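Local coordinates for protein extracellular ligand-binding receptor (Rhodopseudomonas palustris, PDB 4F06) that binds p-hydroxybenzoic acid and, as the solute-binding protein of an ABC transporter, probably delivers such lignin-derived aromatic acids for uptake, at residues I198-P203 and V225-T230; G248-Y253 and L342-K347. All blocks are in the same frame, centred on the assembly; numbering follows the deposited sequence.

Both contacts are mostly buried and belong to one mixed sheet, in which strands 226-230 and 250-253 are neighbours; their centres lie about 11 Å apart. Contact 1 is a parallel pairing inside a beta-alpha-beta unit, and contact 2 is an antiparallel one that brings in a strand from much later in the chain. S229 of contact 1 joins the two, its N and O probably bonded to L250 O and T252 N of contact 2. Side chains in contact 1 meet mainly through aliphatic and aromatic groups, its end touching the ligand, whereas contact 2 adds a buried arginine gripping a serine. Contact 1 has an exposed lysine, K226, at its solvent end, while in contact 2 E344 and G248 are partly exposed.

Contact 1 (I198-P203 and V225-T230); sequences IFTFLP and VKLMST. With PHB (p-hydroxybenzoic acid), chain B.
L227 packs its CD1 methyl against I198 and T200 at the same time, lying 3.7 Å from I198 CG2 and almost as near T200 CG2. This is the dense part of the contact: with CG anti to the backbone N (chi1 -178°), the leucine sends CD1 back across the strand boundary, and helix 206-217 covers the same face through F211 and Y215. T200 OG1 goes another way, bonding to A145 O. Backbone bonds run along the pair, I198 N to K226 O at 2.8 Å, then M228 N to I198 O, and T200 N to M228 O at 3.1 Å. The last rung, T230 N to T200 O, is weak at 3.4 Å. Strands 197-201 and 226-230 with helix 206-217 form a beta-alpha-beta crossover, the repeating unit of the periplasmic binding protein fold, so the strands are parallel, their short axes 29° apart. On the opposite face, F199 lays CD1 beside CG of selenomethionine M228 and meets T230 CG2 with its ring edge, CZ to CG2 being 4.1 Å. F159 stacks on this ring, and T127 of helix 123-136 touches both F199 and T230. At the C-terminal end the pair gives way to the pocket: F201 turns a ring edge to p-hydroxybenzoic acid, CE1 being 3.6 Å from PHB C3, while P203 CB lies 3.5 Å from PHB C5. T230 OG1, close to F201 CD1, bonds to D232 OD2, and the other oxygen of that carboxylate, OD1, bonds to the ligand. At the N-terminal end the backbone bonds stay short, but the side-chain packing thins toward solvent. V225, partly exposed, reaches I198 with CG1 alone at 3.9 Å from I198 CG1, and K226 runs extended away from the partner strand, its backbone O doing the work while its side chain faces solvent.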
loop_
_atom_site.group_PDB
_atom_site.type_symbol
_atom_site.label_atom_id
_atom_site.label_comp_id
_atom_site.label_asym_id
_atom_site.label_seq_id
_atom_site.Cartn_x
_atom_site.Cartn_y
_atom_site.Cartn_z
ATOM N N ILE A 198 0.380 -21.110 3.953
ATOM C CA ILE A 198 1.404 -20.217 3.380
ATOM C C ILE A 198 1.097 -18.810 3.836
ATOM O O ILE A 198 -0.083 -18.421 3.882
ATOM C CB ILE A 198 1.273 -20.250 1.841
ATOM C CG1 ILE A 198 1.649 -21.632 1.292
ATOM C CG2 ILE A 198 2.152 -19.191 1.189
ATOM C CD1 ILE A 198 1.119 -21.843 -0.117
ATOM N N PHE A 199 2.148 -18.064 4.171
ATOM C CA PHE A 199 2.027 -16.611 4.287
ATOM C C PHE A 199 2.859 -15.990 3.178
ATOM O O PHE A 199 4.029 -16.350 3.024
ATOM C CB PHE A 199 2.524 -16.079 5.641
ATOM C CG PHE A 199 2.602 -14.580 5.641
ATOM C CD1 PHE A 199 1.423 -13.807 5.627
ATOM C CD2 PHE A 199 3.834 -13.947 5.591
ATOM C CE1 PHE A 199 1.480 -12.418 5.563
ATOM C CE2 PHE A 199 3.898 -12.558 5.536
ATOM C CZ PHE A 199 2.732 -11.794 5.538
ATOM N N THR A 200 2.269 -15.074 2.408
ATOM C CA THR A 200 2.981 -14.468 1.298
ATOM C C THR A 200 2.750 -12.984 1.149
ATOM O O THR A 200 1.687 -12.427 1.469
ATOM C CB THR A 200 2.637 -15.223 -0.023
ATOM O OG1 THR A 200 3.518 -14.817 -1.080
ATOM C CG2 THR A 200 1.237 -14.919 -0.446
ATOM N N PHE A 201 3.795 -12.341 0.634
ATOM C CA PHE A 201 3.731 -11.008 0.070
ATOM C C PHE A 201 4.552 -10.976 -1.226
ATOM O O PHE A 201 5.694 -11.481 -1.232
ATOM C CB PHE A 201 4.373 -9.950 1.000
ATOM C CG PHE A 201 4.717 -8.670 0.265
ATOM C CD1 PHE A 201 3.741 -7.721 -0.091
ATOM C CD2 PHE A 201 6.048 -8.443 -0.142
ATOM C CE1 PHE A 201 4.045 -6.603 -0.827
ATOM C CE2 PHE A 201 6.357 -7.304 -0.884
ATOM C CZ PHE A 201 5.372 -6.385 -1.232
ATOM N N LEU A 202 3.972 -10.382 -2.272
ATOM C CA LEU A 202 4.716 -9.925 -3.444
ATOM C C LEU A 202 4.077 -8.572 -3.769
ATOM O O LEU A 202 2.921 -8.330 -3.428
ATOM C CB LEU A 202 4.568 -10.877 -4.643
ATOM C CG LEU A 202 4.767 -12.378 -4.386
ATOM C CD1 LEU A 202 3.475 -13.056 -3.954
ATOM C CD2 LEU A 202 5.288 -13.029 -5.645
ATOM N N PRO A 203 4.765 -7.672 -4.481
ATOM C CA PRO A 203 4.153 -6.372 -4.828
ATOM C C PRO A 203 2.970 -6.618 -5.761
ATOM O O PRO A 203 3.020 -7.460 -6.694
ATOM C CB PRO A 203 5.284 -5.627 -5.563
ATOM C CG PRO A 203 6.208 -6.728 -6.039
ATOM C CD PRO A 203 6.151 -7.806 -4.959
ATOM N N VAL A 225 -3.812 -26.615 1.863
ATOM C CA VAL A 225 -2.782 -25.675 2.315
ATOM C C VAL A 225 -3.398 -24.294 2.148
ATOM O O VAL A 225 -3.587 -23.828 1.028
ATOM C CB VAL A 225 -1.496 -25.777 1.464
ATOM C CG1 VAL A 225 -0.432 -24.796 2.001
ATOM C CG2 VAL A 225 -0.936 -27.192 1.474
ATOM N N LYS A 226 -3.765 -23.669 3.266
ATOM C CA LYS A 226 -4.491 -22.399 3.251
ATOM C C LYS A 226 -3.524 -21.268 2.870
ATOM O O LYS A 226 -2.315 -21.368 3.071
ATOM C CB LYS A 226 -5.135 -22.105 4.608
ATOM C CG LYS A 226 -6.115 -23.169 5.030
ATOM C CD LYS A 226 -6.645 -22.861 6.416
ATOM C CE LYS A 226 -7.726 -23.858 6.837
ATOM N NZ LYS A 226 -8.492 -23.355 8.003
ATOM N N LEU A 227 -4.065 -20.213 2.261
ATOM C CA LEU A 227 -3.258 -19.049 1.939
ATOM C C LEU A 227 -3.666 -17.863 2.780
ATOM O O LEU A 227 -4.855 -17.441 2.769
ATOM C CB LEU A 227 -3.410 -18.709 0.468
ATOM C CG LEU A 227 -2.583 -17.521 -0.050
ATOM C CD1 LEU A 227 -1.113 -17.798 0.145
ATOM C CD2 LEU A 227 -2.829 -17.243 -1.538
HETATM N N MSE A 228 -2.677 -17.318 3.501
HETATM C CA MSE A 228 -2.812 -16.028 4.195
HETATM C C MSE A 228 -1.848 -15.079 3.476
HETATM O O MSE A 228 -0.680 -15.412 3.189
HETATM C CB MSE A 228 -2.419 -16.145 5.671
HETATM C CG MSE A 228 -2.394 -14.807 6.464
HETATM SE SE MSE A 228 -4.154 -13.938 6.558
HETATM C CE MSE A 228 -4.842 -15.166 7.619
ATOM N N SER A 229 -2.339 -13.913 3.157
ATOM C CA SER A 229 -1.510 -12.944 2.475
ATOM C C SER A 229 -1.758 -11.582 3.061
ATOM O O SER A 229 -2.742 -11.377 3.768
ATOM C CB SER A 229 -1.810 -12.940 0.977
ATOM O OG SER A 229 -3.115 -12.502 0.700
ATOM N N THR A 230 -0.904 -10.603 2.752
ATOM C CA THR A 230 -1.332 -9.227 2.876
ATOM C C THR A 230 -2.207 -8.948 1.637
ATOM O O THR A 230 -2.184 -9.649 0.600
ATOM C CB THR A 230 -0.161 -8.278 3.000
ATOM O OG1 THR A 230 0.681 -8.426 1.840
ATOM C CG2 THR A 230 0.648 -8.550 4.260
HETATM C "C1'" PHB B . 6.909 -1.579 -1.981
HETATM O "O1'" PHB B . 7.087 -1.049 -0.876
HETATM O "O2'" PHB B . 7.844 -1.706 -2.844
HETATM C C1 PHB B . 5.554 -2.143 -2.276
HETATM C C2 PHB B . 4.707 -2.540 -1.224
HETATM C C3 PHB B . 3.483 -3.104 -1.492
HETATM C C4 PHB B . 3.085 -3.323 -2.794
HETATM C C5 PHB B . 3.905 -2.948 -3.839
HETATM C C6 PHB B . 5.146 -2.372 -3.599
HETATM O O4 PHB B . 1.917 -3.918 -3.108
#

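Contact 2 (G248-Y253 and L342-K347)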
loop_
_atom_site.group_PDB
_atom_site.type_symbol
_atom_site.label_atom_id
_atom_site.label_comp_id
_atom_site.label_asym_id
_atom_site.label_seq_id
_atom_site.Cartn_x
_atom_site.Cartn_y
_atom_site.Cartn_z
ATOM N N GLY A 248 -12.249 -17.835 -0.958
ATOM C CA GLY A 248 -11.733 -18.329 0.290
ATOM C C GLY A 248 -10.353 -17.869 0.660
ATOM O O GLY A 248 -9.954 -18.029 1.817
ATOM N N ILE A 249 -9.617 -17.237 -0.262
ATOM C CA ILE A 249 -8.266 -16.780 0.098
ATOM C C ILE A 249 -8.412 -15.669 1.166
ATOM O O ILE A 249 -9.204 -14.728 1.003
ATOM C CB ILE A 249 -7.511 -16.242 -1.132
ATOM C CG1 ILE A 249 -7.159 -17.436 -2.058
ATOM C CG2 ILE A 249 -6.248 -15.451 -0.712
ATOM C CD1 ILE A 249 -6.675 -17.000 -3.446
ATOM N N LEU A 250 -7.605 -15.760 2.212
ATOM C CA LEU A 250 -7.605 -14.819 3.322
ATOM C C LEU A 250 -6.498 -13.776 3.140
ATOM O O LEU A 250 -5.371 -14.104 2.704
ATOM C CB LEU A 250 -7.365 -15.546 4.651
ATOM C CG LEU A 250 -8.440 -16.580 4.998
ATOM C CD1 LEU A 250 -8.017 -17.412 6.199
ATOM C CD2 LEU A 250 -9.787 -15.899 5.240
ATOM N N SER A 251 -6.781 -12.534 3.525
ATOM C CA SER A 251 -5.751 -11.506 3.520
ATOM C C SER A 251 -6.009 -10.497 4.598
ATOM O O SER A 251 -7.170 -10.263 4.965
ATOM C CB SER A 251 -5.686 -10.820 2.139
ATOM O OG SER A 251 -6.900 -10.148 1.829
ATOM N N THR A 252 -4.958 -9.805 5.043
ATOM C CA THR A 252 -5.112 -8.673 5.936
ATOM C C THR A 252 -4.713 -7.407 5.185
ATOM O O THR A 252 -3.702 -7.367 4.478
ATOM C CB THR A 252 -4.316 -8.842 7.236
ATOM O OG1 THR A 252 -2.975 -9.194 6.880
ATOM C CG2 THR A 252 -4.963 -9.917 8.118
ATOM N N TYR A 253 -5.485 -6.351 5.352
ATOM C CA TYR A 253 -5.181 -5.121 4.659
ATOM C C TYR A 253 -5.970 -3.982 5.244
ATOM O O TYR A 253 -7.042 -4.168 5.869
ATOM C CB TYR A 253 -5.525 -5.203 3.174
ATOM C CG TYR A 253 -4.547 -4.568 2.194
ATOM C CD1 TYR A 253 -3.142 -4.654 2.390
ATOM C CD2 TYR A 253 -4.995 -4.007 0.979
ATOM C CE1 TYR A 253 -2.236 -4.193 1.429
ATOM C CE2 TYR A 253 -4.104 -3.599 -0.008
ATOM C CZ TYR A 253 -2.741 -3.693 0.216
ATOM O OH TYR A 253 -1.882 -3.271 -0.786
ATOM N N LEU A 342 -9.233 -8.241 8.478
ATOM C CA LEU A 342 -9.165 -9.584 7.894
ATOM C C LEU A 342 -10.242 -9.658 6.837
ATOM O O LEU A 342 -11.407 -9.336 7.133
ATOM C CB LEU A 342 -9.387 -10.659 8.968
ATOM C CG LEU A 342 -9.512 -12.084 8.366
ATOM C CD1 LEU A 342 -8.194 -12.559 7.745
ATOM C CD2 LEU A 342 -10.021 -13.034 9.439
ATOM N N ARG A 343 -9.882 -10.105 5.625
ATOM C CA ARG A 343 -10.859 -10.270 4.538
ATOM C C ARG A 343 -10.757 -11.676 3.994
ATOM O O ARG A 343 -9.742 -12.367 4.151
ATOM C CB ARG A 343 -10.582 -9.299 3.379
ATOM C CG ARG A 343 -10.365 -7.835 3.828
ATOM C CD ARG A 343 -8.892 -7.476 4.045
ATOM N NE ARG A 343 -8.080 -7.765 2.847
ATOM C CZ ARG A 343 -8.067 -7.007 1.745
ATOM N NH1 ARG A 343 -8.672 -5.806 1.696
ATOM N NH2 ARG A 343 -7.455 -7.466 0.654
ATOM N N GLU A 344 -11.824 -12.076 3.323
ATOM C CA GLU A 344 -11.858 -13.332 2.566
ATOM C C GLU A 344 -12.383 -13.027 1.170
ATOM O O GLU A 344 -13.355 -12.244 1.032
ATOM C CB GLU A 344 -12.808 -14.340 3.265
ATOM C CG GLU A 344 -12.896 -15.684 2.569
ATOM C CD GLU A 344 -13.838 -16.633 3.315
ATOM O OE1 GLU A 344 -14.068 -16.420 4.499
ATOM O OE2 GLU A 344 -14.338 -17.566 2.720
ATOM N N VAL A 345 -11.815 -13.646 0.141
ATOM C CA VAL A 345 -12.387 -13.458 -1.210
ATOM C C VAL A 345 -13.747 -14.144 -1.243
ATOM O O VAL A 345 -13.832 -15.342 -0.894
ATOM C CB VAL A 345 -11.449 -14.052 -2.286
ATOM C CG1 VAL A 345 -12.094 -13.902 -3.654
ATOM C CG2 VAL A 345 -10.060 -13.340 -2.272
ATOM N N GLU A 346 -14.782 -13.391 -1.623
ATOM C CA GLU A 346 -16.156 -13.886 -1.649
ATOM C C GLU A 346 -16.820 -13.369 -2.910
ATOM O O GLU A 346 -16.395 -12.403 -3.483
ATOM C CB GLU A 346 -16.972 -13.334 -0.452
ATOM C CG GLU A 346 -16.498 -13.849 0.881
ATOM C CD GLU A 346 -17.417 -13.445 2.024
ATOM O OE1 GLU A 346 -18.489 -12.781 1.786
ATOM O OE2 GLU A 346 -17.061 -13.822 3.168
ATOM N N LYS A 347 -17.923 -14.024 -3.309
ATOM C CA LYS A 347 -18.740 -13.563 -4.400
ATOM C C LYS A 347 -19.998 -12.990 -3.777
ATOM O O LYS A 347 -20.729 -13.698 -3.074
ATOM C CB LYS A 347 -19.045 -14.673 -5.384
ATOM C CG LYS A 347 -19.734 -14.113 -6.650
ATOM C CD LYS A 347 -20.578 -15.096 -7.448
ATOM C CE LYS A 347 -19.930 -16.433 -7.676
ATOM N NZ LYS A 347 -20.794 -17.199 -8.638
HETATM O O HOH W 1 -9.552 -4.206 4.010
#
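R343 folds back over its neighbour strand and sends two donors into S251 OG, NE at 2.8 Å and NH2 at 3.0 Å. The strands form an antiparallel pair in which strand 336-348, from late in the chain, extends the mixed sheet of this periplasmic binding protein domain beside 250-253, whose other edge pairs in parallel with 226-230. Bends at chi2 and chi3 (94° and 55°) curl the arginine so that S251 OG lies in the guanidinium plane, only 7° out of it. The third nitrogen, NH1, gives to water 1, which in turn donates to Y253 O at 3.1 Å. Y253 CB sits 3.4 Å above the centre of one guanidinium face, close to CZ, while the tyrosine hydroxyl bonds to D232 OD1. A leucine in place of R343 has no N-H to offer S251 OG or water 1, and the serine hydroxyl would probably be freer to turn and the water less firmly held. S251 and R343 form the hydrogen-bonded pair, S251 N giving to R343 O and R343 N to S251 O at 2.8 Å, and farther along V345 N gives to I249 O and G248 N to V345 O. L250 and T252 turn their backbone bonds the other way, to strand 226-230, L250 to L227 and S229, T252 to S229. On the face with L250, E344 and L342 the aliphatic parts of the side chains pack: L250 CD2 lies beside E344 CB, and L342 CD1 touches T252 CG2. T252 OG1 bonds to N126 O of helix 123-136. G248 takes a positive phi, where a CB would jam against the preceding carbonyl oxygen. Its CA lies 3.6 Å from E344 OE2, the tip of a glutamate side chain that runs straight out beyond CG.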